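Local coordinates for phosphoserine phosphatase (Thermococcus onnurineus, PDB 4AP9), which probably hydrolyses L-phosphoserine to L-serine and phosphate with the help of magnesium, as a member of the haloacid dehalogenase superfamily, at residues Phe25-Ala30 with Glu37-Leu42; Ala169-Ala174 with Gly181-Val186. All coordinates share one frame; numbering follows the deposited sequence.

Interaction 1: residues Phe25-Ala30 with Glu37-Leu42; sequences FWREMA and EIEELL
Arg27 and Glu39 carry the polar side of this contact, a salt bridge between two nearly antiparallel helices whose axes approach to 8.2 Å at 155°. NH1 of Arg27 donates to OE2 of Glu39 over 2.8 Å; the acceptor lies close to the guanidinium plane and accepts the bond on its anti lone pair, turned away from OE1. The two side chains cross at about a right angle, with their flat groups inclined by 53°. Besides its bond to NH1, Glu39 OE2 lies against the extended arginine chain, 3.2 Å from Arg27 CG. The other carboxylate oxygen is used as well: a water donates to both Glu39 OE1 and the backbone O of Arg27, each at 2.7 Å.

The apolar packing lies beside this bridge. Leu42 CD2 rests 3.6 Å above the centre of one guanidinium face, so a methyl group covers the flat of the charged group while Glu39 holds its edge. Ile38 CG2, anti to its backbone N, packs on Trp26, 3.5 Å from the backbone O and obliquely against CE3 of the indole. Ala30 lies at a close point of the two helices and touches with CB alone, meeting Ile38 CB at 4.1 Å and Glu39 CB at 3.9 Å.

Helix 52-62 adds Arg59, which makes a cation-pi contact with Trp26 and touches Leu42. The hairpin probably belongs to the helical cap inserted after the first core strand, as in related haloacid dehalogenase phosphatases. Arg27 also forms salt bridges with Glu24 and Glu43; the three carboxylates probably offset its charge and, with Leu42 CD2 over one face, hold its orientation, so ionic contacts reinforce a hairpin already joined by buried apolar side chains.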
ATOM      1  N   PHE A  25     -21.561  22.222  24.607  1.00 13.69           N
ATOM      2  CA  PHE A  25     -20.633  23.002  25.441  1.00 14.75           C
ATOM      3  C   PHE A  25     -20.422  24.454  25.007  1.00 13.48           C
ATOM      4  O   PHE A  25     -20.399  25.363  25.839  1.00 12.47           O
ATOM      5  CB  PHE A  25     -19.273  22.296  25.518  1.00 12.57           C
ATOM      6  CG  PHE A  25     -18.231  23.072  26.271  1.00 12.18           C
ATOM      7  CD1 PHE A  25     -18.170  23.007  27.652  1.00 14.66           C
ATOM      8  CD2 PHE A  25     -17.300  23.850  25.598  1.00 13.25           C
ATOM      9  CE1 PHE A  25     -17.214  23.721  28.360  1.00 13.99           C
ATOM     10  CE2 PHE A  25     -16.330  24.569  26.306  1.00 13.12           C
ATOM     11  CZ  PHE A  25     -16.292  24.499  27.687  1.00 15.54           C
ATOM     12  N   TRP A  26     -20.211  24.692  23.715  1.00 13.49           N
ATOM     13  CA  TRP A  26     -19.938  26.060  23.283  1.00 14.67           C
ATOM     14  C   TRP A  26     -21.153  27.006  23.379  1.00 13.68           C
ATOM     15  O   TRP A  26     -20.996  28.202  23.682  1.00 10.85           O
ATOM     16  CB  TRP A  26     -19.254  26.101  21.899  1.00 13.68           C
ATOM     17  CG  TRP A  26     -17.843  25.536  21.938  1.00 14.57           C
ATOM     18  CD1 TRP A  26     -17.399  24.384  21.338  1.00 16.87           C
ATOM     19  CD2 TRP A  26     -16.714  26.071  22.655  1.00 14.71           C
ATOM     20  NE1 TRP A  26     -16.059  24.194  21.606  1.00 13.81           N
ATOM     21  CE2 TRP A  26     -15.623  25.202  22.423  1.00 14.34           C
ATOM     22  CE3 TRP A  26     -16.523  27.201  23.453  1.00 13.71           C
ATOM     23  CZ2 TRP A  26     -14.353  25.434  22.962  1.00 12.67           C
ATOM     24  CZ3 TRP A  26     -15.257  27.430  23.993  1.00 15.79           C
ATOM     25  CH2 TRP A  26     -14.190  26.543  23.745  1.00 14.68           C
ATOM     26  N   ARG A  27     -22.349  26.474  23.134  1.00 13.41           N
ATOM     27  CA  ARG A  27     -23.574  27.254  23.311  1.00 14.84           C
ATOM     28  C   ARG A  27     -23.764  27.561  24.795  1.00 15.66           C
ATOM     29  O   ARG A  27     -24.196  28.649  25.162  1.00 16.75           O
ATOM     30  CB  ARG A  27     -24.789  26.510  22.759  1.00 15.52           C
ATOM     31  CG  ARG A  27     -24.666  26.246  21.262  1.00 14.03           C
ATOM     32  CD  ARG A  27     -25.940  25.694  20.651  1.00 15.99           C
ATOM     33  NE  ARG A  27     -25.707  25.280  19.264  1.00 15.34           N
ATOM     34  CZ  ARG A  27     -25.707  26.099  18.216  1.00 16.42           C
ATOM     35  NH1 ARG A  27     -25.932  27.399  18.374  1.00 15.55           N
ATOM     36  NH2 ARG A  27     -25.482  25.613  16.998  1.00 16.94           N
ATOM     37  N   GLU A  28     -23.418  26.606  25.650  1.00 13.85           N
ATOM     38  CA  GLU A  28     -23.458  26.854  27.091  1.00 15.63           C
ATOM     39  C   GLU A  28     -22.421  27.899  27.521  1.00 15.07           C
ATOM     40  O   GLU A  28     -22.702  28.770  28.357  1.00 14.59           O
ATOM     41  CB  GLU A  28     -23.278  25.546  27.862  1.00 14.55           C
ATOM     42  CG  GLU A  28     -23.315  25.688  29.379  1.00 14.67           C
ATOM     43  CD  GLU A  28     -24.694  26.031  29.932  1.00 18.28           C
ATOM     44  OE1 GLU A  28     -25.652  26.174  29.142  1.00 17.85           O
ATOM     45  OE2 GLU A  28     -24.809  26.151  31.169  1.00 19.24           O
HETATM   46  N   MSE A  29     -21.216  27.827  26.959  1.00 14.11           N
HETATM   47  CA  MSE A  29     -20.209  28.833  27.263  1.00 13.00           C
HETATM   48  C   MSE A  29     -20.662  30.222  26.824  1.00 14.24           C
HETATM   49  O   MSE A  29     -20.390  31.215  27.499  1.00 14.36           O
HETATM   50  CB  MSE A  29     -18.860  28.488  26.632  1.00 13.15           C
HETATM   51  CG  MSE A  29     -18.162  27.325  27.296  1.00 13.64           C
HETATM   52 SE   MSE A  29     -17.702  27.758  29.149  1.00 23.48          SE
HETATM   53  CE  MSE A  29     -19.044  26.734  29.980  1.00 13.78           C
ATOM     54  N   ALA A  30     -21.360  30.294  25.692  1.00 15.25           N
ATOM     55  CA  ALA A  30     -21.828  31.590  25.212  1.00 15.52           C
ATOM     56  C   ALA A  30     -22.870  32.136  26.184  1.00 16.01           C
ATOM     57  O   ALA A  30     -22.914  33.344  26.423  1.00 16.96           O
ATOM     58  CB  ALA A  30     -22.411  31.482  23.809  1.00 15.91           C
ATOM     59  N   GLU A  37     -20.143  36.123  20.498  1.00 18.17           N
ATOM     60  CA  GLU A  37     -19.113  35.754  19.534  1.00 19.59           C
ATOM     61  C   GLU A  37     -18.793  34.252  19.580  1.00 16.94           C
ATOM     62  O   GLU A  37     -18.480  33.650  18.552  1.00 16.24           O
ATOM     63  CB  GLU A  37     -17.844  36.588  19.764  1.00 19.68           C
ATOM     64  CG  GLU A  37     -16.771  36.442  18.672  1.00 20.23           C
ATOM     65  CD  GLU A  37     -15.481  37.191  19.009  1.00 20.71           C
ATOM     66  OE1 GLU A  37     -15.456  37.925  20.016  1.00 23.33           O
ATOM     67  OE2 GLU A  37     -14.491  37.035  18.267  1.00 22.22           O
ATOM     68  N   ILE A  38     -18.888  33.645  20.762  1.00 15.03           N
ATOM     69  CA  ILE A  38     -18.578  32.216  20.878  1.00 14.84           C
ATOM     70  C   ILE A  38     -19.539  31.372  20.052  1.00 15.77           C
ATOM     71  O   ILE A  38     -19.122  30.463  19.336  1.00 16.10           O
ATOM     72  CB  ILE A  38     -18.600  31.732  22.339  1.00 16.29           C
ATOM     73  CG1 ILE A  38     -17.466  32.404  23.125  1.00 15.13           C
ATOM     74  CG2 ILE A  38     -18.454  30.199  22.397  1.00 14.58           C
ATOM     75  CD1 ILE A  38     -17.540  32.177  24.640  1.00 16.44           C
ATOM     76  N   GLU A  39     -20.826  31.681  20.152  1.00 13.84           N
ATOM     77  CA  GLU A  39     -21.835  30.909  19.448  1.00 16.11           C
ATOM     78  C   GLU A  39     -21.801  31.231  17.952  1.00 16.37           C
ATOM     79  O   GLU A  39     -22.051  30.362  17.105  1.00 16.27           O
ATOM     80  CB  GLU A  39     -23.224  31.181  20.049  1.00 17.36           C
ATOM     81  CG  GLU A  39     -24.248  30.150  19.682  1.00 19.38           C
ATOM     82  CD  GLU A  39     -25.361  30.014  20.704  1.00 20.22           C
ATOM     83  OE1 GLU A  39     -25.517  30.889  21.582  1.00 23.13           O
ATOM     84  OE2 GLU A  39     -26.085  29.016  20.621  1.00 20.06           O
ATOM     85  N   GLU A  40     -21.484  32.477  17.628  1.00 16.09           N
ATOM     86  CA  GLU A  40     -21.368  32.877  16.236  1.00 17.30           C
ATOM     87  C   GLU A  40     -20.229  32.119  15.563  1.00 16.82           C
ATOM     88  O   GLU A  40     -20.370  31.634  14.449  1.00 15.11           O
ATOM     89  CB  GLU A  40     -21.127  34.375  16.125  1.00 16.89           C
ATOM     90  CG  GLU A  40     -21.043  34.859  14.696  1.00 14.61           C
ATOM     91  CD  GLU A  40     -20.968  36.370  14.602  1.00 19.72           C
ATOM     92  OE1 GLU A  40     -19.868  36.930  14.807  1.00 20.98           O
ATOM     93  OE2 GLU A  40     -22.012  36.996  14.338  1.00 22.19           O
ATOM     94  N   LEU A  41     -19.107  32.015  16.261  1.00 13.92           N
ATOM     95  CA  LEU A  41     -17.972  31.232  15.779  1.00 16.55           C
ATOM     96  C   LEU A  41     -18.346  29.768  15.583  1.00 15.91           C
ATOM     97  O   LEU A  41     -17.916  29.133  14.621  1.00 14.36           O
ATOM     98  CB  LEU A  41     -16.802  31.338  16.755  1.00 12.87           C
ATOM     99  CG  LEU A  41     -16.049  32.668  16.675  1.00 17.31           C
ATOM    100  CD1 LEU A  41     -15.091  32.780  17.844  1.00 16.38           C
ATOM    101  CD2 LEU A  41     -15.327  32.778  15.341  1.00 16.64           C
ATOM    102  N   LEU A  42     -19.144  29.229  16.501  1.00 13.88           N
ATOM    103  CA  LEU A  42     -19.635  27.869  16.351  1.00 14.61           C
ATOM    104  C   LEU A  42     -20.450  27.753  15.066  1.00 14.88           C
ATOM    105  O   LEU A  42     -20.227  26.851  14.271  1.00 14.91           O
ATOM    106  CB  LEU A  42     -20.482  27.440  17.558  1.00 14.26           C
ATOM    107  CG  LEU A  42     -21.156  26.065  17.521  1.00 13.99           C
ATOM    108  CD1 LEU A  42     -20.119  24.935  17.431  1.00 14.39           C
ATOM    109  CD2 LEU A  42     -22.069  25.852  18.726  1.00 12.25           C
TER
HETATM  110  O   HOH W   1     -26.204  30.106  24.096  1.00 22.57           O

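Interaction 2: residues Ala169-Ala174 with Gly181-Val186; sequences ADMGIA and GADLLV
Gly172 and Asp183 open the pairing of two parallel strands with a bond from backbone to side chain. Gly172 N donates to Asp183 OD2 over 2.8 Å, on the anti lone pair of that oxygen. CG of Asp183 lies beside its own backbone N (chi1 -61°), and the carboxylate meets the strand 171-174 where the backbone ladder starts. The same oxygen lies 3.2 Å from Met171 CA and may accept a hydrogen bond from a water. Met171 and Asp183 cross at about a right angle, and Leu53 of a neighbouring subunit packs on both.

Backbone bonds continue the pairing. Gly172 O receives Leu184 N, and Asp183 N weakly. Ala174 then uses both its polar backbone atoms: its N donates to Leu184 O at 2.8 Å, almost straight at 172°, and its O accepts from Val186 N at 2.9 Å. This alternation, one residue bonding to the two that flank its partner, is the parallel beta pattern, here with Ile173 opposite Leu184 and Ala174 opposite Leu185.

Apolar side chains line both faces of the pair. On one, Ile173 CG1 meets Leu184 CD1 at 4.0 Å, and Phe195 of helix 189-197 touches both residues. Ile173 CG2 also lies 3.8 Å from Val186 CG2. On the other face, Ala174 CB touches Ala182 CB at 3.9 Å and Leu185 CD1 at 3.8 Å.

On its far edge the strand 171-175 bonds to strand 153-157, including Ile173 to Ala155 and Gly157. The order is 153-157, 171-175, 184-186, the last being outermost within the chain on this side of the central, largely parallel sheet and packed against helix 189-197, an arrangement characteristic of the Rossmann-like core of haloacid dehalogenase phosphatases.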
ATOM      1  N   ALA A 169     -16.684   5.130   7.395  1.00 17.05           N
ATOM      2  CA  ALA A 169     -17.613   4.113   7.874  1.00 16.94           C
ATOM      3  C   ALA A 169     -18.118   3.206   6.751  1.00 17.47           C
ATOM      4  O   ALA A 169     -18.335   3.663   5.632  1.00 18.75           O
ATOM      5  CB  ALA A 169     -18.801   4.782   8.575  1.00 15.70           C
ATOM      6  N   ASP A 170     -18.334   1.929   7.056  1.00 15.16           N
ATOM      7  CA  ASP A 170     -18.930   1.022   6.075  1.00 15.77           C
ATOM      8  C   ASP A 170     -20.418   1.249   5.918  1.00 20.06           C
ATOM      9  O   ASP A 170     -21.023   0.895   4.892  1.00 17.43           O
ATOM     10  CB  ASP A 170     -18.640  -0.425   6.447  1.00 16.41           C
ATOM     11  CG  ASP A 170     -17.166  -0.713   6.468  1.00 17.81           C
ATOM     12  OD1 ASP A 170     -16.606  -0.969   5.388  1.00 20.15           O
ATOM     13  OD2 ASP A 170     -16.557  -0.643   7.555  1.00 16.99           O
HETATM   14  N   MSE A 171     -21.005   1.838   6.953  1.00 17.82           N
HETATM   15  CA  MSE A 171     -22.413   2.186   6.973  1.00 15.03           C
HETATM   16  C   MSE A 171     -22.513   3.342   7.953  1.00 16.40           C
HETATM   17  O   MSE A 171     -21.958   3.270   9.046  1.00 14.42           O
HETATM   18  CB  MSE A 171     -23.243   0.995   7.461  1.00 13.90           C
HETATM   19  CG  MSE A 171     -24.739   1.261   7.535  1.00 18.00           C
HETATM   20 SE   MSE A 171     -25.794  -0.291   8.100  1.00 24.23          SE
HETATM   21  CE  MSE A 171     -25.296  -1.536   6.699  1.00 17.88           C
ATOM     22  N   GLY A 172     -23.190   4.413   7.557  1.00 15.39           N
ATOM     23  CA  GLY A 172     -23.281   5.594   8.388  1.00 14.97           C
ATOM     24  C   GLY A 172     -24.723   6.009   8.585  1.00 15.69           C
ATOM     25  O   GLY A 172     -25.518   5.930   7.656  1.00 15.26           O
ATOM     26  N   ILE A 173     -25.063   6.416   9.806  1.00 14.87           N
ATOM     27  CA  ILE A 173     -26.409   6.861  10.120  1.00 15.92           C
ATOM     28  C   ILE A 173     -26.345   8.239  10.749  1.00 15.19           C
ATOM     29  O   ILE A 173     -25.676   8.442  11.766  1.00 13.95           O
ATOM     30  CB  ILE A 173     -27.111   5.938  11.136  1.00 14.17           C
ATOM     31  CG1 ILE A 173     -27.095   4.494  10.648  1.00 12.14           C
ATOM     32  CG2 ILE A 173     -28.555   6.392  11.372  1.00 16.24           C
ATOM     33  CD1 ILE A 173     -27.670   3.492  11.661  1.00 15.64           C
ATOM     34  N   ALA A 174     -27.062   9.181  10.148  1.00 15.10           N
ATOM     35  CA  ALA A 174     -27.204  10.518  10.716  1.00 15.50           C
ATOM     36  C   ALA A 174     -28.479  10.618  11.544  1.00 18.15           C
ATOM     37  O   ALA A 174     -29.464   9.946  11.254  1.00 18.28           O
ATOM     38  CB  ALA A 174     -27.201  11.569   9.606  1.00 16.85           C
ATOM     39  N   GLY A 181     -22.408  11.993   3.273  1.00 20.02           N
ATOM     40  CA  GLY A 181     -21.685  10.755   3.491  1.00 21.74           C
ATOM     41  C   GLY A 181     -22.426   9.703   4.298  1.00 19.88           C
ATOM     42  O   GLY A 181     -22.078   8.518   4.245  1.00 21.95           O
ATOM     43  N   ALA A 182     -23.439  10.110   5.056  1.00 16.91           N
ATOM     44  CA  ALA A 182     -24.239   9.132   5.792  1.00 17.29           C
ATOM     45  C   ALA A 182     -25.158   8.385   4.823  1.00 20.17           C
ATOM     46  O   ALA A 182     -25.691   8.978   3.884  1.00 25.60           O
ATOM     47  CB  ALA A 182     -25.051   9.801   6.885  1.00 18.53           C
ATOM     48  N   ASP A 183     -25.319   7.084   5.034  1.00 18.60           N
ATOM     49  CA  ASP A 183     -26.228   6.277   4.214  1.00 19.89           C
ATOM     50  C   ASP A 183     -27.695   6.498   4.580  1.00 20.70           C
ATOM     51  O   ASP A 183     -28.577   6.501   3.713  1.00 22.27           O
ATOM     52  CB  ASP A 183     -25.916   4.788   4.380  1.00 19.84           C
ATOM     53  CG  ASP A 183     -24.518   4.435   3.933  1.00 21.78           C
ATOM     54  OD1 ASP A 183     -24.255   4.480   2.718  1.00 22.65           O
ATOM     55  OD2 ASP A 183     -23.676   4.129   4.796  1.00 22.95           O
ATOM     56  N   LEU A 184     -27.943   6.645   5.872  1.00 17.57           N
ATOM     57  CA  LEU A 184     -29.285   6.697   6.423  1.00 20.20           C
ATOM     58  C   LEU A 184     -29.473   7.938   7.275  1.00 19.54           C
ATOM     59  O   LEU A 184     -28.511   8.463   7.836  1.00 16.42           O
ATOM     60  CB  LEU A 184     -29.528   5.460   7.290  1.00 20.05           C
ATOM     61  CG  LEU A 184     -29.365   4.138   6.558  1.00 19.64           C
ATOM     62  CD1 LEU A 184     -29.070   2.993   7.519  1.00 23.50           C
ATOM     63  CD2 LEU A 184     -30.625   3.880   5.762  1.00 22.73           C
ATOM     64  N   LEU A 185     -30.721   8.396   7.375  1.00 19.99           N
ATOM     65  CA  LEU A 185     -31.084   9.468   8.301  1.00 22.43           C
ATOM     66  C   LEU A 185     -32.243   8.993   9.163  1.00 20.80           C
ATOM     67  O   LEU A 185     -33.290   8.643   8.636  1.00 22.63           O
ATOM     68  CB  LEU A 185     -31.504  10.727   7.527  1.00 20.76           C
ATOM     69  CG  LEU A 185     -31.987  11.923   8.359  1.00 22.40           C
ATOM     70  CD1 LEU A 185     -30.838  12.536   9.140  1.00 23.64           C
ATOM     71  CD2 LEU A 185     -32.639  12.997   7.478  1.00 27.33           C
ATOM     72  N   VAL A 186     -32.057   8.964  10.478  1.00 20.03           N
ATOM     73  CA  VAL A 186     -33.149   8.659  11.398  1.00 21.31           C
ATOM     74  C   VAL A 186     -33.607   9.923  12.113  1.00 21.26           C
ATOM     75  O   VAL A 186     -32.834  10.865  12.274  1.00 21.52           O
ATOM     76  CB  VAL A 186     -32.766   7.572  12.412  1.00 21.62           C
ATOM     77  CG1 VAL A 186     -32.601   6.246  11.698  1.00 20.97           C
ATOM     78  CG2 VAL A 186     -31.481   7.956  13.154  1.00 20.13           C
TER
HETATM   79  O   HOH W   2     -21.248   3.825   3.651  1.00 27.07           O

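Overall arrangement
The two contacts follow one another along the chain and do not touch: their centres are 27 Å apart and their nearest atoms about 16 Å. Interaction 1 belongs to a helical region beside the core sheet, interaction 2 to the sheet's edge. A bound 3-pyridinium-1-ylpropane-1-sulfonate lies between them, about 8 Å from the side chain of Leu42 and about 12 Å from that of Ala174, touching neither. Its pocket combines Gly45 and Leu46 of helix 36-47 with Gly159 to Asp162 of the core. Leu42 also touches Tyr160 of that pocket, whereas strand 171-175 continues the sheet next to strand 153-157. A second copy of the ligand is bound at Arg31 to Gly34, just beyond residues 25-30.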